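Local coordinates for putative capsid protein of prophage (Escherichia coli CFT073, PDB 3BQW) that probably builds the protein shell of phage particles, as a prophage-encoded member of the phage major capsid protein E family, at residues A23-S28 / N124-I129; Y314-I319 / Y328-S333. All blocks are in the same frame, centred on the assembly; numbering follows the deposited sequence.

Interaction 1 (A23-S28 / N124-I129); sequences AEFKFS and NMRRQI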
# COMPACT_ATOMS: atom_id res chain seq x y z
N ALA A 23 3.56 14.21 6.86
CA ALA A 23 3.82 13.39 5.67
C ALA A 23 3.17 12.02 5.78
O ALA A 23 2.57 11.54 4.82
CB ALA A 23 5.35 13.23 5.46
N GLU A 24 3.27 11.43 6.97
CA GLU A 24 2.69 10.10 7.24
C GLU A 24 1.21 10.09 6.98
O GLU A 24 0.65 9.04 6.71
CB GLU A 24 2.93 9.65 8.69
CG GLU A 24 4.37 9.30 9.03
CD GLU A 24 5.21 10.50 9.42
OE1 GLU A 24 4.77 11.67 9.25
OE2 GLU A 24 6.35 10.26 9.88
N PHE A 25 0.57 11.25 7.09
CA PHE A 25 -0.87 11.35 6.91
C PHE A 25 -1.23 11.75 5.47
O PHE A 25 -2.17 11.21 4.92
CB PHE A 25 -1.50 12.32 7.92
CG PHE A 25 -1.21 11.98 9.38
CD1 PHE A 25 -0.82 10.70 9.78
CD2 PHE A 25 -1.36 12.94 10.37
CE1 PHE A 25 -0.58 10.40 11.09
CE2 PHE A 25 -1.12 12.64 11.70
CZ PHE A 25 -0.73 11.37 12.06
N LYS A 26 -0.47 12.64 4.86
CA LYS A 26 -0.90 13.12 3.56
C LYS A 26 -0.44 12.23 2.37
O LYS A 26 -1.08 12.23 1.31
CB LYS A 26 -0.57 14.62 3.38
CG LYS A 26 0.67 14.95 2.61
CD LYS A 26 0.91 16.49 2.53
CE LYS A 26 0.29 17.17 1.29
NZ LYS A 26 0.75 18.63 1.13
N PHE A 27 0.65 11.47 2.55
CA PHE A 27 1.17 10.60 1.49
C PHE A 27 1.01 9.13 1.83
O PHE A 27 0.93 8.76 2.99
CB PHE A 27 2.65 10.89 1.24
CG PHE A 27 2.96 12.35 1.05
CD1 PHE A 27 2.29 13.09 0.10
CD2 PHE A 27 3.94 12.97 1.81
CE1 PHE A 27 2.56 14.45 -0.08
CE2 PHE A 27 4.22 14.32 1.63
CZ PHE A 27 3.52 15.05 0.68
N SER A 28 0.97 8.32 0.78
CA SER A 28 0.88 6.87 0.86
C SER A 28 1.93 6.23 -0.06
O SER A 28 2.46 6.88 -0.96
CB SER A 28 -0.51 6.39 0.40
OG SER A 28 -1.50 6.83 1.29
N ASN A 124 3.20 7.55 18.30
CA ASN A 124 2.59 6.24 18.14
C ASN A 124 1.43 6.26 17.16
O ASN A 124 1.23 5.29 16.42
CB ASN A 124 2.18 5.65 19.48
CG ASN A 124 3.38 5.13 20.28
OD1 ASN A 124 4.03 4.20 19.86
ND2 ASN A 124 3.67 5.76 21.41
N MET A 125 0.70 7.36 17.10
CA MET A 125 -0.33 7.52 16.08
C MET A 125 0.28 7.47 14.69
O MET A 125 -0.27 6.80 13.81
CB MET A 125 -1.08 8.85 16.25
CG MET A 125 -2.13 8.89 17.38
SD MET A 125 -2.96 10.50 17.57
CE MET A 125 -3.88 10.43 16.05
N ARG A 126 1.39 8.19 14.48
CA ARG A 126 2.08 8.18 13.19
C ARG A 126 2.55 6.78 12.80
O ARG A 126 2.48 6.40 11.65
CB ARG A 126 3.27 9.15 13.15
CG ARG A 126 2.87 10.63 13.09
CD ARG A 126 4.04 11.57 12.74
NE ARG A 126 5.29 11.29 13.46
CZ ARG A 126 5.60 11.76 14.67
NH1 ARG A 126 4.77 12.55 15.34
NH2 ARG A 126 6.77 11.44 15.21
N ARG A 127 3.03 6.03 13.77
CA ARG A 127 3.53 4.67 13.57
C ARG A 127 2.36 3.72 13.24
O ARG A 127 2.50 2.82 12.42
CB ARG A 127 4.27 4.29 14.84
CG ARG A 127 4.76 2.89 15.03
CD ARG A 127 5.53 2.81 16.38
NE ARG A 127 6.75 3.63 16.33
CZ ARG A 127 7.03 4.72 17.07
NH1 ARG A 127 6.21 5.18 18.02
NH2 ARG A 127 8.18 5.35 16.86
N GLN A 128 1.21 3.93 13.88
CA GLN A 128 0.02 3.13 13.60
C GLN A 128 -0.54 3.37 12.19
O GLN A 128 -0.90 2.44 11.49
CB GLN A 128 -1.05 3.35 14.67
CG GLN A 128 -0.68 2.67 15.96
CD GLN A 128 -1.47 3.19 17.13
OE1 GLN A 128 -2.44 3.93 16.98
NE2 GLN A 128 -1.03 2.82 18.33
N ILE A 129 -0.58 4.62 11.75
CA ILE A 129 -0.97 4.92 10.37
C ILE A 129 0.02 4.33 9.36
O ILE A 129 -0.37 3.80 8.34
CB ILE A 129 -1.13 6.43 10.14
CG1 ILE A 129 -2.26 6.99 11.02
CG2 ILE A 129 -1.41 6.74 8.67
CD1 ILE A 129 -3.59 6.37 10.79
O HOH W 1 6.60 8.97 12.34
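With CG beside the backbone N and a bend at chi2 (85°), Glu24 sets its carboxylate beside Arg126 of helix 113-146, while Arg126, extended at chi2 and then bent at chi3 (-44°), brings CD and NE across to meet it. Glu24 OE1 lies 3.6 Å from Arg126 CD, and OE2 stands near the guanidinium plane at its edge, in a long salt bridge of 3.9 Å to Arg126 NE. A water does the closer work: it donates to Glu24 OE2 at 2.8 Å and accepts from Arg126 NE at 2.9 Å, so the two charges are joined largely through it. Next to this polar pair, the Phe25 side chain crosses those of Arg126 and Ile129 at about a right angle. Its CZ meets Arg126 CG at 3.8 Å, and its CE1 meets Ile129 CG1 at 3.8 Å. Ile129 CG2, anti to its own backbone N, packs 3.7 Å from Glu24 O. Helix 23-26, a single turn, thus packs on the long helix through an apolar patch and a water-bridged charge pair. Lys133 hydrogen-bonds Glu24 O and Phe27 O, and Arg126 NH1 bonds Tyr16 OH; helix 10-17 closes the apolar side through Leu17, and Ile129 reaches Thr331 of strand 327-338.

Interaction 2 (Y314-I319 / Y328-S333); sequences YPKNWI and YVQTHS
Six backbone hydrogen bonds hold 314-319 and 328-333 together, two for each of the hydrogen-bonded pairs Tyr314-His332, Lys316-Gln330 and Trp318-Tyr328. Tyr328 N lies 2.8 Å from Trp318 O, nearly along the C=O axis, with an N-H...O angle of 170°; His332 N is as straight, but reaches Tyr314 O from above the carbonyl plane. CA-H...O contacts supplement these bonds, as between Pro315 CA and Gln330 O at 3.2 Å.

The strands are the two arms of an antiparallel beta hairpin, 162° between their directions, within a mixed sheet. On the other flank of 328-333, Val329 and Thr331 exchange backbone bonds with His91 and Pro89, so this strand lies inside the sheet. Pro315, Asn317, Val329 and Thr331 face helices 10-17 and 113-146.

On the opposite face, Trp318 and Tyr328 make the aromatic packing. Trp318 takes the crowded chi1 position (75°), which lays its indole across the neighbouring strand. Tyr328 CB sits over the six-membered ring of Trp318, 3.6 Å from its centroid, a CH-pi contact. The phenol ring is slid so far aside that the rings barely overlap, though Tyr328 CD2 comes 3.6 Å from Trp318 NE1. Gln330 CB meets the indole edge in plane, 3.6 Å from Trp318 CZ3.

Polar side chains continue this row. Lys316 runs beside Gln330, its CD 3.5 Å from His332 CE1, then bends twice to bring NZ to a salt bridge with Asp300. Gln330 NE2 bonds Lys88 O, whereas the buried His332 ND1 has no partner in the model.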
# COMPACT_ATOMS: atom_id res chain seq x y z
N TYR A 314 -9.79 5.66 13.08
CA TYR A 314 -10.42 6.06 14.32
C TYR A 314 -9.45 5.82 15.47
O TYR A 314 -9.26 4.68 15.90
CB TYR A 314 -11.72 5.30 14.53
CG TYR A 314 -12.51 5.82 15.67
CD1 TYR A 314 -13.44 6.85 15.49
CD2 TYR A 314 -12.35 5.28 16.95
CE1 TYR A 314 -14.16 7.34 16.57
CE2 TYR A 314 -13.08 5.75 18.00
CZ TYR A 314 -13.97 6.77 17.81
OH TYR A 314 -14.70 7.23 18.87
N PRO A 315 -8.80 6.89 15.95
CA PRO A 315 -7.84 6.83 17.02
C PRO A 315 -8.48 6.93 18.40
O PRO A 315 -9.50 7.60 18.57
CB PRO A 315 -6.94 8.03 16.72
CG PRO A 315 -7.88 9.05 16.18
CD PRO A 315 -8.93 8.26 15.42
N LYS A 316 -7.91 6.21 19.36
CA LYS A 316 -8.41 6.19 20.73
C LYS A 316 -7.22 6.31 21.64
O LYS A 316 -6.19 5.71 21.37
CB LYS A 316 -9.10 4.86 21.07
CG LYS A 316 -10.30 4.50 20.22
CD LYS A 316 -10.83 3.08 20.55
CE LYS A 316 -11.54 2.98 21.92
NZ LYS A 316 -12.69 3.92 22.06
N ASN A 317 -7.37 7.06 22.73
CA ASN A 317 -6.36 7.10 23.80
C ASN A 317 -7.08 6.77 25.11
O ASN A 317 -8.16 7.29 25.36
CB ASN A 317 -5.69 8.48 23.83
CG ASN A 317 -4.70 8.65 25.02
OD1 ASN A 317 -3.80 7.83 25.26
ND2 ASN A 317 -4.83 9.76 25.71
N TRP A 318 -6.51 5.89 25.94
CA TRP A 318 -7.13 5.57 27.23
C TRP A 318 -6.08 5.13 28.23
O TRP A 318 -5.01 4.71 27.85
CB TRP A 318 -8.27 4.53 27.10
CG TRP A 318 -7.80 3.11 26.88
CD1 TRP A 318 -7.62 2.15 27.83
CD2 TRP A 318 -7.45 2.51 25.63
NE1 TRP A 318 -7.16 0.99 27.25
CE2 TRP A 318 -7.06 1.18 25.90
CE3 TRP A 318 -7.43 2.97 24.30
CZ2 TRP A 318 -6.65 0.31 24.90
CZ3 TRP A 318 -7.01 2.09 23.30
CH2 TRP A 318 -6.63 0.78 23.61
N ILE A 319 -6.43 5.28 29.51
CA ILE A 319 -5.59 4.91 30.65
C ILE A 319 -6.36 3.87 31.45
O ILE A 319 -7.50 4.11 31.84
CB ILE A 319 -5.31 6.11 31.59
CG1 ILE A 319 -4.59 7.24 30.85
CG2 ILE A 319 -4.49 5.66 32.80
CD1 ILE A 319 -4.86 8.62 31.46
N TYR A 328 -2.68 3.66 26.70
CA TYR A 328 -2.58 3.16 25.32
C TYR A 328 -3.10 4.20 24.35
O TYR A 328 -3.92 5.03 24.71
CB TYR A 328 -3.44 1.91 25.12
CG TYR A 328 -3.02 0.74 25.94
CD1 TYR A 328 -2.02 -0.11 25.50
CD2 TYR A 328 -3.60 0.49 27.18
CE1 TYR A 328 -1.61 -1.19 26.24
CE2 TYR A 328 -3.20 -0.59 27.94
CZ TYR A 328 -2.19 -1.43 27.45
OH TYR A 328 -1.76 -2.51 28.18
N VAL A 329 -2.57 4.14 23.13
CA VAL A 329 -3.17 4.77 21.97
C VAL A 329 -3.38 3.64 20.95
O VAL A 329 -2.59 2.68 20.86
CB VAL A 329 -2.35 5.97 21.39
CG1 VAL A 329 -1.06 5.54 20.75
CG2 VAL A 329 -3.16 6.73 20.37
N GLN A 330 -4.47 3.73 20.21
CA GLN A 330 -4.84 2.71 19.25
C GLN A 330 -5.60 3.34 18.10
O GLN A 330 -6.40 4.26 18.30
CB GLN A 330 -5.73 1.69 19.96
CG GLN A 330 -6.25 0.58 19.11
CD GLN A 330 -7.16 -0.32 19.88
OE1 GLN A 330 -8.18 0.13 20.38
NE2 GLN A 330 -6.78 -1.59 20.02
N THR A 331 -5.38 2.83 16.90
CA THR A 331 -6.04 3.33 15.70
C THR A 331 -6.76 2.19 14.95
O THR A 331 -6.12 1.22 14.50
CB THR A 331 -5.03 4.02 14.76
OG1 THR A 331 -4.27 4.97 15.52
CG2 THR A 331 -5.76 4.74 13.61
N HIS A 332 -8.08 2.32 14.84
CA HIS A 332 -8.93 1.41 14.08
C HIS A 332 -8.97 1.78 12.60
O HIS A 332 -9.05 2.95 12.25
CB HIS A 332 -10.36 1.45 14.63
CG HIS A 332 -10.50 0.83 15.98
ND1 HIS A 332 -9.83 1.32 17.09
CD2 HIS A 332 -11.21 -0.23 16.41
CE1 HIS A 332 -10.14 0.58 18.14
NE2 HIS A 332 -10.96 -0.37 17.75
N SER A 333 -8.94 0.77 11.74
CA SER A 333 -9.09 0.93 10.28
C SER A 333 -9.44 -0.42 9.61
O SER A 333 -8.97 -1.47 10.05
CB SER A 333 -7.80 1.47 9.66
OG SER A 333 -8.03 1.96 8.35

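Interaction 2 is a buried, backbone-bonded strand pairing, whereas interaction 1 is a smaller, partly buried helix contact made by side chains and a bridging water. Its charge pair of Glu24 and Arg126 contrasts with the aromatic and amide packing between 314-319 and 328-333. The two meet through helix 113-146, which takes 23-28 on one flank and lies against the hairpin on another. Gln128 makes the join: its OE1 is 2.6 Å from Thr331 OG1 and its NE2 3.0 Å from Val329 O, both probable hydrogen bonds, while Asn124 CB packs on Val329 CG1. Helix 10-17 also touches both, through Leu17 beside Phe25, Ile129 and Pro315.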